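Local coordinates for protein-S-isoprenylcysteine O-methyltransferase (Tribolium castaneum, PDB 5V7P), which methylates the carboxyl group of isoprenylated C-terminal cysteines of proteins, taking the methyl from S-adenosyl-L-methionine in the endoplasmic reticulum membrane, at residues Q90-F102 against W215-I227. Residues are numbered along the deposited sequence; the frame is centred on the assembly and turned at random.
Sequences QIFGGYMSVMALF and WFYWSIGTQIILI. With MPG ([(Z)-octadec-9-enyl] (2R)-2,3-bis(oxidanyl)propanoate), chain B; MPG ([(Z)-octadec-9-enyl] (2R)-2,3-bis(oxidanyl)propanoate), chain S; D10 (decane), chain J; D10 (decane), chain G.
The hydroxyl of Tyr95, a residue that packs against Leu226, is gripped by two partners: the lipid MPG of chain B, with Tyr95 OH 2.9 Å from its O3 in a hydrogen bond of either direction, and Trp139 NE1 of helix 129-148. Leu226 CD2 lies over one face of the Tyr95 ring, 3.9 Å from its centroid in a CH-pi contact, while Met99 CG takes the opposite face, so the phenol is held flat between them. Thr222 OG1 donates to Ser219 O one turn back and accepts from Gln223 NE2, 3.3 Å from Thr222 OG1; Gln223 OE1 goes to Asn228. Segments 90-102 and 215-225 of two transmembrane helices run nearly antiparallel (159°), axes 9.5 Å apart at closest approach, with the lipid headgroup along one flank, touching Tyr95 and Met99 from one helix and Thr222 and Gln223 from the other. Its tail runs on over Trp215, whose side chain is about 8 Å from the bound S-adenosyl-L-homocysteine; the pocket may therefore accept lipid chains near the active site. Ile225 CD1 meets Val98 CG2 tip to tip at 4.0 Å. A water accepts from Trp218 NE1 at 2.9 Å and donates to Val98 O, bridging the helices. Beyond it lies an aromatic cluster. A first torsion of 173° swings the Phe102 ring away from its own backbone N and over the Trp218 indole, centroid 4.0 Å from that of the six-membered ring and planes 20° apart; Thr222 CG2 backs the other indole face. The Phe102 edge, led by CZ, meets one face of Trp215, and lipid C9 lies on the opposite face. Met99 SD approaches the Trp218 ring obliquely, a Met-aromatic contact.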
ATOM      1  N   GLN A  90      15.110  11.670 -19.645  1.00 26.39           N
ATOM      2  CA  GLN A  90      15.815  11.517 -18.374  1.00 35.14           C
ATOM      3  C   GLN A  90      14.875  11.577 -17.177  1.00 29.02           C
ATOM      4  O   GLN A  90      15.138  10.944 -16.149  1.00 28.71           O
ATOM      5  CB  GLN A  90      16.892  12.593 -18.249  1.00 33.45           C
ATOM      6  CG  GLN A  90      18.046  12.413 -19.218  1.00 39.92           C
ATOM      7  CD  GLN A  90      19.043  13.549 -19.156  1.00 36.05           C
ATOM      8  OE1 GLN A  90      18.665  14.718 -19.086  1.00 38.17           O
ATOM      9  NE2 GLN A  90      20.325  13.210 -19.176  1.00 47.79           N
ATOM     10  N   ILE A  91      13.779  12.328 -17.292  1.00 30.46           N
ATOM     11  CA  ILE A  91      12.830  12.447 -16.189  1.00 25.95           C
ATOM     12  C   ILE A  91      12.355  11.072 -15.735  1.00 26.07           C
ATOM     13  O   ILE A  91      12.258  10.795 -14.533  1.00 21.97           O
ATOM     14  CB  ILE A  91      11.647  13.337 -16.613  1.00 31.85           C
ATOM     15  CG1 ILE A  91      12.129  14.746 -16.974  1.00 48.78           C
ATOM     16  CG2 ILE A  91      10.606  13.403 -15.525  1.00 50.77           C
ATOM     17  CD1 ILE A  91      12.943  15.430 -15.899  1.00 33.56           C
ATOM     18  N   PHE A  92      12.044  10.193 -16.688  1.00 20.79           N
ATOM     19  CA  PHE A  92      11.473   8.900 -16.334  1.00 19.28           C
ATOM     20  C   PHE A  92      12.438   8.072 -15.497  1.00 23.53           C
ATOM     21  O   PHE A  92      12.003   7.271 -14.662  1.00 24.04           O
ATOM     22  CB  PHE A  92      11.076   8.147 -17.601  1.00 27.47           C
ATOM     23  CG  PHE A  92      10.065   7.065 -17.366  1.00 27.33           C
ATOM     24  CD1 PHE A  92       8.717   7.369 -17.280  1.00 18.32           C
ATOM     25  CD2 PHE A  92      10.459   5.745 -17.230  1.00 28.58           C
ATOM     26  CE1 PHE A  92       7.782   6.377 -17.063  1.00 27.70           C
ATOM     27  CE2 PHE A  92       9.529   4.748 -17.013  1.00 30.63           C
ATOM     28  CZ  PHE A  92       8.188   5.064 -16.930  1.00 24.29           C
ATOM     29  N   GLY A  93      13.745   8.255 -15.698  1.00 25.01           N
ATOM     30  CA  GLY A  93      14.715   7.509 -14.912  1.00 23.59           C
ATOM     31  C   GLY A  93      14.636   7.824 -13.430  1.00 22.65           C
ATOM     32  O   GLY A  93      14.663   6.921 -12.592  1.00 17.15           O
ATOM     33  N   GLY A  94      14.543   9.111 -13.088  1.00 22.52           N
ATOM     34  CA  GLY A  94      14.420   9.482 -11.688  1.00 25.97           C
ATOM     35  C   GLY A  94      13.136   8.971 -11.067  1.00 17.68           C
ATOM     36  O   GLY A  94      13.106   8.603  -9.890  1.00 24.37           O
ATOM     37  N   TYR A  95      12.058   8.939 -11.850  1.00 28.70           N
ATOM     38  CA  TYR A  95      10.797   8.390 -11.362  1.00 16.45           C
ATOM     39  C   TYR A  95      10.935   6.908 -11.037  1.00 21.31           C
ATOM     40  O   TYR A  95      10.484   6.446  -9.983  1.00 21.00           O
ATOM     41  CB  TYR A  95       9.701   8.623 -12.403  1.00 19.07           C
ATOM     42  CG  TYR A  95       8.529   7.676 -12.293  1.00 17.02           C
ATOM     43  CD1 TYR A  95       7.483   7.935 -11.420  1.00 18.53           C
ATOM     44  CD2 TYR A  95       8.463   6.525 -13.069  1.00 23.27           C
ATOM     45  CE1 TYR A  95       6.409   7.074 -11.318  1.00 23.93           C
ATOM     46  CE2 TYR A  95       7.391   5.656 -12.973  1.00 21.34           C
ATOM     47  CZ  TYR A  95       6.366   5.936 -12.095  1.00 17.97           C
ATOM     48  OH  TYR A  95       5.293   5.081 -11.990  1.00 29.08           O
ATOM     49  N   MET A  96      11.557   6.144 -11.938  1.00 21.40           N
ATOM     50  CA  MET A  96      11.765   4.723 -11.683  1.00 23.03           C
ATOM     51  C   MET A  96      12.536   4.502 -10.389  1.00 23.73           C
ATOM     52  O   MET A  96      12.182   3.631  -9.585  1.00 22.63           O
ATOM     53  CB  MET A  96      12.510   4.083 -12.852  1.00 22.72           C
ATOM     54  CG  MET A  96      11.703   3.992 -14.132  1.00 21.92           C
ATOM     55  SD  MET A  96      12.711   3.529 -15.554  1.00 23.04           S
ATOM     56  CE  MET A  96      13.538   2.058 -14.953  1.00 29.94           C
ATOM     57  N   SER A  97      13.595   5.281 -10.168  1.00 28.97           N
ATOM     58  CA  SER A  97      14.421   5.092  -8.979  1.00 22.79           C
ATOM     59  C   SER A  97      13.651   5.434  -7.709  1.00 15.29           C
ATOM     60  O   SER A  97      13.734   4.705  -6.713  1.00 12.51           O
ATOM     61  CB  SER A  97      15.687   5.937  -9.090  1.00 17.21           C
ATOM     62  OG  SER A  97      16.421   5.588 -10.249  1.00 22.91           O
ATOM     63  N   VAL A  98      12.906   6.542  -7.722  1.00 17.06           N
ATOM     64  CA  VAL A  98      12.081   6.906  -6.572  1.00 17.82           C
ATOM     65  C   VAL A  98      11.109   5.783  -6.241  1.00 24.63           C
ATOM     66  O   VAL A  98      10.902   5.441  -5.070  1.00 22.24           O
ATOM     67  CB  VAL A  98      11.348   8.232  -6.853  1.00 23.18           C
ATOM     68  CG1 VAL A  98      10.179   8.446  -5.894  1.00 18.38           C
ATOM     69  CG2 VAL A  98      12.320   9.401  -6.755  1.00 29.41           C
ATOM     70  N   MET A  99      10.497   5.191  -7.266  1.00 22.85           N
ATOM     71  CA  MET A  99       9.537   4.118  -7.043  1.00 20.70           C
ATOM     72  C   MET A  99      10.205   2.903  -6.416  1.00 18.57           C
ATOM     73  O   MET A  99       9.676   2.314  -5.467  1.00 17.88           O
ATOM     74  CB  MET A  99       8.881   3.738  -8.369  1.00 22.95           C
ATOM     75  CG  MET A  99       8.057   4.853  -8.985  1.00 28.05           C
ATOM     76  SD  MET A  99       6.399   4.926  -8.295  1.00 24.06           S
ATOM     77  CE  MET A  99       5.702   3.418  -8.970  1.00 29.73           C
ATOM     78  N   ALA A 100      11.369   2.512  -6.937  1.00 18.49           N
ATOM     79  CA  ALA A 100      12.054   1.335  -6.416  1.00 20.78           C
ATOM     80  C   ALA A 100      12.467   1.535  -4.965  1.00 17.31           C
ATOM     81  O   ALA A 100      12.320   0.628  -4.138  1.00 20.53           O
ATOM     82  CB  ALA A 100      13.272   1.013  -7.281  1.00 17.78           C
ATOM     83  N   LEU A 101      12.989   2.718  -4.633  1.00 14.96           N
ATOM     84  CA  LEU A 101      13.407   2.974  -3.258  1.00 24.35           C
ATOM     85  C   LEU A 101      12.215   2.976  -2.311  1.00 21.70           C
ATOM     86  O   LEU A 101      12.316   2.488  -1.180  1.00 19.35           O
ATOM     87  CB  LEU A 101      14.163   4.301  -3.173  1.00 22.64           C
ATOM     88  CG  LEU A 101      15.626   4.299  -3.627  1.00 33.36           C
ATOM     89  CD1 LEU A 101      16.222   5.695  -3.501  1.00 38.31           C
ATOM     90  CD2 LEU A 101      16.464   3.299  -2.832  1.00 22.00           C
ATOM     91  N   PHE A 102      11.079   3.517  -2.751  1.00 21.77           N
ATOM     92  CA  PHE A 102       9.896   3.529  -1.899  1.00 22.15           C
ATOM     93  C   PHE A 102       9.506   2.115  -1.489  1.00 20.66           C
ATOM     94  O   PHE A 102       9.355   1.819  -0.299  1.00 21.69           O
ATOM     95  CB  PHE A 102       8.730   4.208  -2.614  1.00 21.21           C
ATOM     96  CG  PHE A 102       7.431   4.111  -1.864  1.00 27.48           C
ATOM     97  CD1 PHE A 102       7.095   5.062  -0.916  1.00 27.80           C
ATOM     98  CD2 PHE A 102       6.557   3.060  -2.094  1.00 25.97           C
ATOM     99  CE1 PHE A 102       5.908   4.973  -0.218  1.00 32.93           C
ATOM    100  CE2 PHE A 102       5.367   2.965  -1.397  1.00 26.10           C
ATOM    101  CZ  PHE A 102       5.043   3.923  -0.457  1.00 27.55           C
ATOM    102  N   TRP A 215       2.945   9.550   2.486  1.00 22.77           N
ATOM    103  CA  TRP A 215       2.492   8.790   1.327  1.00 22.49           C
ATOM    104  C   TRP A 215       1.666   9.663   0.390  1.00 18.02           C
ATOM    105  O   TRP A 215       1.831   9.603  -0.834  1.00 12.91           O
ATOM    106  CB  TRP A 215       1.682   7.580   1.796  1.00 19.62           C
ATOM    107  CG  TRP A 215       1.591   6.474   0.794  1.00 25.09           C
ATOM    108  CD1 TRP A 215       1.705   6.579  -0.561  1.00 27.83           C
ATOM    109  CD2 TRP A 215       1.374   5.085   1.071  1.00 36.71           C
ATOM    110  NE1 TRP A 215       1.568   5.344  -1.145  1.00 25.60           N
ATOM    111  CE2 TRP A 215       1.364   4.409  -0.164  1.00 30.34           C
ATOM    112  CE3 TRP A 215       1.183   4.348   2.245  1.00 31.59           C
ATOM    113  CZ2 TRP A 215       1.174   3.033  -0.261  1.00 40.99           C
ATOM    114  CZ3 TRP A 215       0.993   2.983   2.147  1.00 35.36           C
ATOM    115  CH2 TRP A 215       0.989   2.339   0.904  1.00 36.10           C
ATOM    116  N   PHE A 216       0.781  10.490   0.952  1.00 19.12           N
ATOM    117  CA  PHE A 216      -0.083  11.344   0.143  1.00 17.57           C
ATOM    118  C   PHE A 216       0.733  12.262  -0.758  1.00 22.05           C
ATOM    119  O   PHE A 216       0.533  12.294  -1.979  1.00 18.88           O
ATOM    120  CB  PHE A 216      -1.000  12.156   1.063  1.00 21.29           C
ATOM    121  CG  PHE A 216      -1.886  13.136   0.339  1.00 21.96           C
ATOM    122  CD1 PHE A 216      -2.913  12.691  -0.476  1.00 23.05           C
ATOM    123  CD2 PHE A 216      -1.706  14.499   0.494  1.00 12.03           C
ATOM    124  CE1 PHE A 216      -3.733  13.586  -1.137  1.00 18.04           C
ATOM    125  CE2 PHE A 216      -2.524  15.400  -0.164  1.00 13.69           C
ATOM    126  CZ  PHE A 216      -3.539  14.942  -0.980  1.00 17.36           C
ATOM    127  N   TYR A 217       1.663  13.019  -0.174  1.00 15.62           N
ATOM    128  CA  TYR A 217       2.440  13.963  -0.969  1.00 19.99           C
ATOM    129  C   TYR A 217       3.466  13.258  -1.843  1.00 18.28           C
ATOM    130  O   TYR A 217       3.730  13.705  -2.964  1.00 17.44           O
ATOM    131  CB  TYR A 217       3.117  14.982  -0.057  1.00 17.75           C
ATOM    132  CG  TYR A 217       2.146  16.005   0.476  1.00 20.01           C
ATOM    133  CD1 TYR A 217       1.569  16.941  -0.372  1.00 23.87           C
ATOM    134  CD2 TYR A 217       1.793  16.029   1.815  1.00 17.56           C
ATOM    135  CE1 TYR A 217       0.671  17.874   0.100  1.00 24.55           C
ATOM    136  CE2 TYR A 217       0.895  16.961   2.298  1.00 27.75           C
ATOM    137  CZ  TYR A 217       0.338  17.880   1.434  1.00 17.98           C
ATOM    138  OH  TYR A 217      -0.556  18.814   1.900  1.00 26.29           O
ATOM    139  N   TRP A 218       4.047  12.159  -1.358  1.00 19.20           N
ATOM    140  CA  TRP A 218       4.960  11.383  -2.189  1.00 18.82           C
ATOM    141  C   TRP A 218       4.282  10.958  -3.483  1.00 18.44           C
ATOM    142  O   TRP A 218       4.846  11.108  -4.572  1.00 17.18           O
ATOM    143  CB  TRP A 218       5.460  10.162  -1.418  1.00 14.84           C
ATOM    144  CG  TRP A 218       6.328   9.252  -2.235  1.00 17.45           C
ATOM    145  CD1 TRP A 218       7.680   9.325  -2.380  1.00 19.40           C
ATOM    146  CD2 TRP A 218       5.900   8.130  -3.020  1.00 15.19           C
ATOM    147  NE1 TRP A 218       8.124   8.319  -3.204  1.00 19.75           N
ATOM    148  CE2 TRP A 218       7.051   7.572  -3.610  1.00 13.85           C
ATOM    149  CE3 TRP A 218       4.658   7.540  -3.276  1.00 24.55           C
ATOM    150  CZ2 TRP A 218       6.998   6.456  -4.441  1.00 13.33           C
ATOM    151  CZ3 TRP A 218       4.607   6.431  -4.102  1.00 21.16           C
ATOM    152  CH2 TRP A 218       5.770   5.902  -4.676  1.00 18.58           C
ATOM    153  N   SER A 219       3.058  10.434  -3.385  1.00 20.46           N
ATOM    154  CA  SER A 219       2.376   9.944  -4.577  1.00 17.00           C
ATOM    155  C   SER A 219       2.134  11.069  -5.574  1.00 15.61           C
ATOM    156  O   SER A 219       2.327  10.891  -6.783  1.00 17.99           O
ATOM    157  CB  SER A 219       1.056   9.281  -4.196  1.00 22.91           C
ATOM    158  OG  SER A 219       0.149  10.210  -3.616  1.00 30.64           O
ATOM    159  N   ILE A 220       1.689  12.231  -5.091  1.00 13.27           N
ATOM    160  CA  ILE A 220       1.576  13.400  -5.959  1.00 13.93           C
ATOM    161  C   ILE A 220       2.943  13.770  -6.516  1.00 19.77           C
ATOM    162  O   ILE A 220       3.077  14.137  -7.690  1.00 17.12           O
ATOM    163  CB  ILE A 220       0.943  14.576  -5.191  1.00 22.33           C
ATOM    164  CG1 ILE A 220      -0.456  14.202  -4.697  1.00 30.57           C
ATOM    165  CG2 ILE A 220       0.873  15.820  -6.075  1.00 22.90           C
ATOM    166  CD1 ILE A 220      -1.050  15.192  -3.715  1.00 26.34           C
ATOM    167  N   GLY A 221       3.978  13.675  -5.681  1.00 19.57           N
ATOM    168  CA  GLY A 221       5.315  14.034  -6.121  1.00 12.13           C
ATOM    169  C   GLY A 221       5.776  13.230  -7.323  1.00 20.59           C
ATOM    170  O   GLY A 221       6.400  13.772  -8.238  1.00 19.86           O
ATOM    171  N   THR A 222       5.476  11.928  -7.337  1.00 18.89           N
ATOM    172  CA  THR A 222       5.908  11.084  -8.446  1.00 21.13           C
ATOM    173  C   THR A 222       5.438  11.648  -9.780  1.00 17.97           C
ATOM    174  O   THR A 222       6.179  11.624 -10.769  1.00 14.77           O
ATOM    175  CB  THR A 222       5.389   9.655  -8.268  1.00 15.70           C
ATOM    176  OG1 THR A 222       3.959   9.652  -8.291  1.00 19.51           O
ATOM    177  CG2 THR A 222       5.885   9.054  -6.956  1.00 18.23           C
ATOM    178  N   GLN A 223       4.210  12.163  -9.825  1.00 17.60           N
ATOM    179  CA  GLN A 223       3.677  12.720 -11.060  1.00 19.79           C
ATOM    180  C   GLN A 223       4.195  14.120 -11.345  1.00 22.12           C
ATOM    181  O   GLN A 223       4.182  14.547 -12.504  1.00 17.00           O
ATOM    182  CB  GLN A 223       2.146  12.721 -11.009  1.00 24.63           C
ATOM    183  CG  GLN A 223       1.558  11.333 -10.837  1.00 19.72           C
ATOM    184  CD  GLN A 223       2.126  10.346 -11.837  1.00 26.77           C
ATOM    185  OE1 GLN A 223       1.980  10.521 -13.046  1.00 29.36           O
ATOM    186  NE2 GLN A 223       2.803   9.317 -11.339  1.00 20.93           N
ATOM    187  N   ILE A 224       4.651  14.843 -10.322  1.00 17.33           N
ATOM    188  CA  ILE A 224       5.369  16.086 -10.576  1.00 14.25           C
ATOM    189  C   ILE A 224       6.729  15.784 -11.189  1.00 16.79           C
ATOM    190  O   ILE A 224       7.195  16.497 -12.086  1.00 19.10           O
ATOM    191  CB  ILE A 224       5.495  16.913  -9.282  1.00 22.50           C
ATOM    192  CG1 ILE A 224       4.098  17.246  -8.742  1.00 24.64           C
ATOM    193  CG2 ILE A 224       6.305  18.185  -9.543  1.00 23.44           C
ATOM    194  CD1 ILE A 224       4.086  18.073  -7.469  1.00 22.01           C
ATOM    195  N   ILE A 225       7.386  14.719 -10.722  1.00 17.88           N
ATOM    196  CA  ILE A 225       8.622  14.277 -11.361  1.00 16.45           C
ATOM    197  C   ILE A 225       8.390  14.102 -12.853  1.00 20.52           C
ATOM    198  O   ILE A 225       9.110  14.662 -13.685  1.00 22.70           O
ATOM    199  CB  ILE A 225       9.132  12.975 -10.715  1.00 15.87           C
ATOM    200  CG1 ILE A 225       9.423  13.200  -9.229  1.00 25.61           C
ATOM    201  CG2 ILE A 225      10.382  12.464 -11.439  1.00 16.98           C
ATOM    202  CD1 ILE A 225       9.827  11.947  -8.473  1.00 24.39           C
ATOM    203  N   LEU A 226       7.352  13.342 -13.207  1.00 21.44           N
ATOM    204  CA  LEU A 226       7.031  13.039 -14.596  1.00 25.02           C
ATOM    205  C   LEU A 226       6.482  14.237 -15.362  1.00 23.77           C
ATOM    206  O   LEU A 226       6.376  14.163 -16.591  1.00 19.31           O
ATOM    207  CB  LEU A 226       6.013  11.890 -14.641  1.00 23.16           C
ATOM    208  CG  LEU A 226       6.445  10.472 -15.033  1.00 27.29           C
ATOM    209  CD1 LEU A 226       7.917  10.190 -14.775  1.00 20.75           C
ATOM    210  CD2 LEU A 226       5.592   9.461 -14.284  1.00 22.01           C
ATOM    211  N   ILE A 227       6.135  15.325 -14.678  1.00 23.77           N
ATOM    212  CA  ILE A 227       5.485  16.465 -15.316  1.00 17.43           C
ATOM    213  C   ILE A 227       4.314  15.948 -16.145  1.00 22.68           C
ATOM    214  O   ILE A 227       4.228  16.201 -17.352  1.00 22.21           O
ATOM    215  CB  ILE A 227       6.477  17.276 -16.173  1.00 22.41           C
ATOM    216  CG1 ILE A 227       7.751  17.564 -15.365  1.00 21.29           C
ATOM    217  CG2 ILE A 227       5.827  18.580 -16.642  1.00 21.16           C
ATOM    218  CD1 ILE A 227       8.770  18.453 -16.063  1.00 30.25           C
TER
HETATM  219  C2  MPG B 325      -1.832   5.711  -8.292  1.00 59.11           C
HETATM  220  C3  MPG B 325      -1.847   6.911  -7.354  1.00 64.24           C
HETATM  221  C4  MPG B 325      -2.208   6.500  -5.930  1.00 56.78           C
HETATM  222  C5  MPG B 325      -1.940   7.660  -4.998  1.00 56.75           C
HETATM  223  C6  MPG B 325      -2.447   7.307  -3.610  1.00 59.90           C
HETATM  224  C7  MPG B 325      -1.686   6.144  -2.981  1.00 61.23           C
HETATM  225  C8  MPG B 325      -2.697   5.328  -2.194  1.00 62.85           C
HETATM  226  C9  MPG B 325      -1.951   4.416  -1.225  1.00 57.83           C
HETATM  227  C10 MPG B 325      -1.932   3.107  -1.329  1.00 62.80           C
HETATM  228  C11 MPG B 325      -2.659   2.337  -2.432  1.00 60.80           C
HETATM  229  C12 MPG B 325      -1.901   1.052  -2.729  1.00 55.73           C
HETATM  230  C13 MPG B 325      -2.019   0.080  -1.561  1.00 58.70           C
HETATM  231  C14 MPG B 325      -0.870  -0.913  -1.655  1.00 64.76           C
HETATM  232  C15 MPG B 325      -1.081  -2.054  -0.663  1.00 68.36           C
HETATM  233  C16 MPG B 325      -0.955  -3.401  -1.371  1.00 63.50           C
HETATM  234  O1  MPG B 325       0.443   5.079  -8.527  1.00 73.41           O
HETATM  235  C1  MPG B 325      -0.748   4.701  -7.916  1.00 58.69           C
HETATM  236  CXD MPG B 325       2.886   5.540  -8.192  1.00 51.44           C
HETATM  237  O2  MPG B 325       3.510   6.762  -7.920  1.00 59.22           O
HETATM  238  C21 MPG B 325       2.921   5.286  -9.707  1.00 64.55           C
HETATM  239  O3  MPG B 325       3.345   6.438 -10.378  1.00 52.90           O
HETATM  240  O4  MPG B 325       1.196   6.037  -6.630  1.00 70.63           O
HETATM  241  CX3 MPG B 325       1.446   5.584  -7.697  1.00 73.59           C
HETATM  242  C2  MPG S 317      21.781  14.027 -13.019  1.00 47.29           C
HETATM  243  C3  MPG S 317      21.073  12.812 -12.422  1.00 54.46           C
HETATM  244  C4  MPG S 317      21.833  12.312 -11.193  1.00 46.54           C
HETATM  245  C5  MPG S 317      21.408  13.112  -9.966  1.00 57.37           C
HETATM  246  C6  MPG S 317      20.063  12.595  -9.454  1.00 56.76           C
HETATM  247  C7  MPG S 317      19.634  13.356  -8.197  1.00 55.56           C
HETATM  248  C8  MPG S 317      19.438  14.848  -8.463  1.00 55.28           C
HETATM  249  C9  MPG S 317      18.402  15.046  -9.570  1.00 57.68           C
HETATM  250  C10 MPG S 317      18.172  16.224 -10.110  1.00 50.19           C
HETATM  251  C11 MPG S 317      18.914  17.490  -9.688  1.00 68.88           C
HETATM  252  C12 MPG S 317      20.032  17.777 -10.687  1.00 75.84           C
HETATM  253  C13 MPG S 317      21.051  18.721 -10.052  1.00 80.40           C
HETATM  254  C14 MPG S 317      20.342  19.981  -9.553  1.00 56.47           C
HETATM  255  O1  MPG S 317      19.624  14.591 -13.892  1.00 63.85           O
HETATM  256  C1  MPG S 317      20.985  14.547 -14.217  1.00 47.78           C
HETATM  257  CXD MPG S 317      17.277  14.616 -14.852  1.00 56.31           C
HETATM  258  O2  MPG S 317      16.655  14.913 -16.072  1.00 61.61           O
HETATM  259  C21 MPG S 317      16.680  15.479 -13.742  1.00 59.30           C
HETATM  260  O3  MPG S 317      16.188  16.672 -14.288  1.00 56.52           O
HETATM  261  O4  MPG S 317      19.225  15.336 -15.968  1.00 65.06           O
HETATM  262  CX3 MPG S 317      18.778  14.883 -14.967  1.00 59.74           C
HETATM  263  C1  D10 J 308       8.487   1.306 -17.904  1.00 42.94           C
HETATM  264  C2  D10 J 308       8.500   0.403 -16.671  1.00 48.06           C
HETATM  265  C3  D10 J 308       8.565   1.248 -15.399  1.00 32.56           C
HETATM  266  C4  D10 J 308       8.538   0.319 -14.188  1.00 38.33           C
HETATM  267  C5  D10 J 308       8.571   1.133 -12.897  1.00 32.30           C
HETATM  268  C6  D10 J 308       8.430   0.182 -11.710  1.00 32.41           C
HETATM  269  C7  D10 J 308       8.538   0.963 -10.403  1.00 38.14           C
HETATM  270  C8  D10 J 308       8.023   0.102  -9.249  1.00 43.42           C
HETATM  271  C9  D10 J 308       8.964  -1.080  -9.032  1.00 35.51           C
HETATM  272  C1  D10 G 305      -7.905  17.594  10.789  1.00 30.15           C
HETATM  273  C2  D10 G 305      -7.427  18.606   9.753  1.00 41.53           C
HETATM  274  C3  D10 G 305      -5.944  18.376   9.480  1.00 42.05           C
HETATM  275  C4  D10 G 305      -5.539  19.099   8.197  1.00 33.74           C
HETATM  276  C5  D10 G 305      -4.065  19.483   8.293  1.00 38.39           C
HETATM  277  C6  D10 G 305      -3.562  19.944   6.928  1.00 36.90           C
HETATM  278  C7  D10 G 305      -2.387  20.901   7.121  1.00 43.61           C
HETATM  279  C8  D10 G 305      -1.413  20.763   5.953  1.00 45.01           C
HETATM  280  C9  D10 G 305      -0.341  19.737   6.306  1.00 44.91           C
HETATM  281  C10 D10 G 305       0.130  19.033   5.036  1.00 22.81           C
HETATM  282  O   HOH W   1      10.658   6.936  -3.050  1.00 24.74           O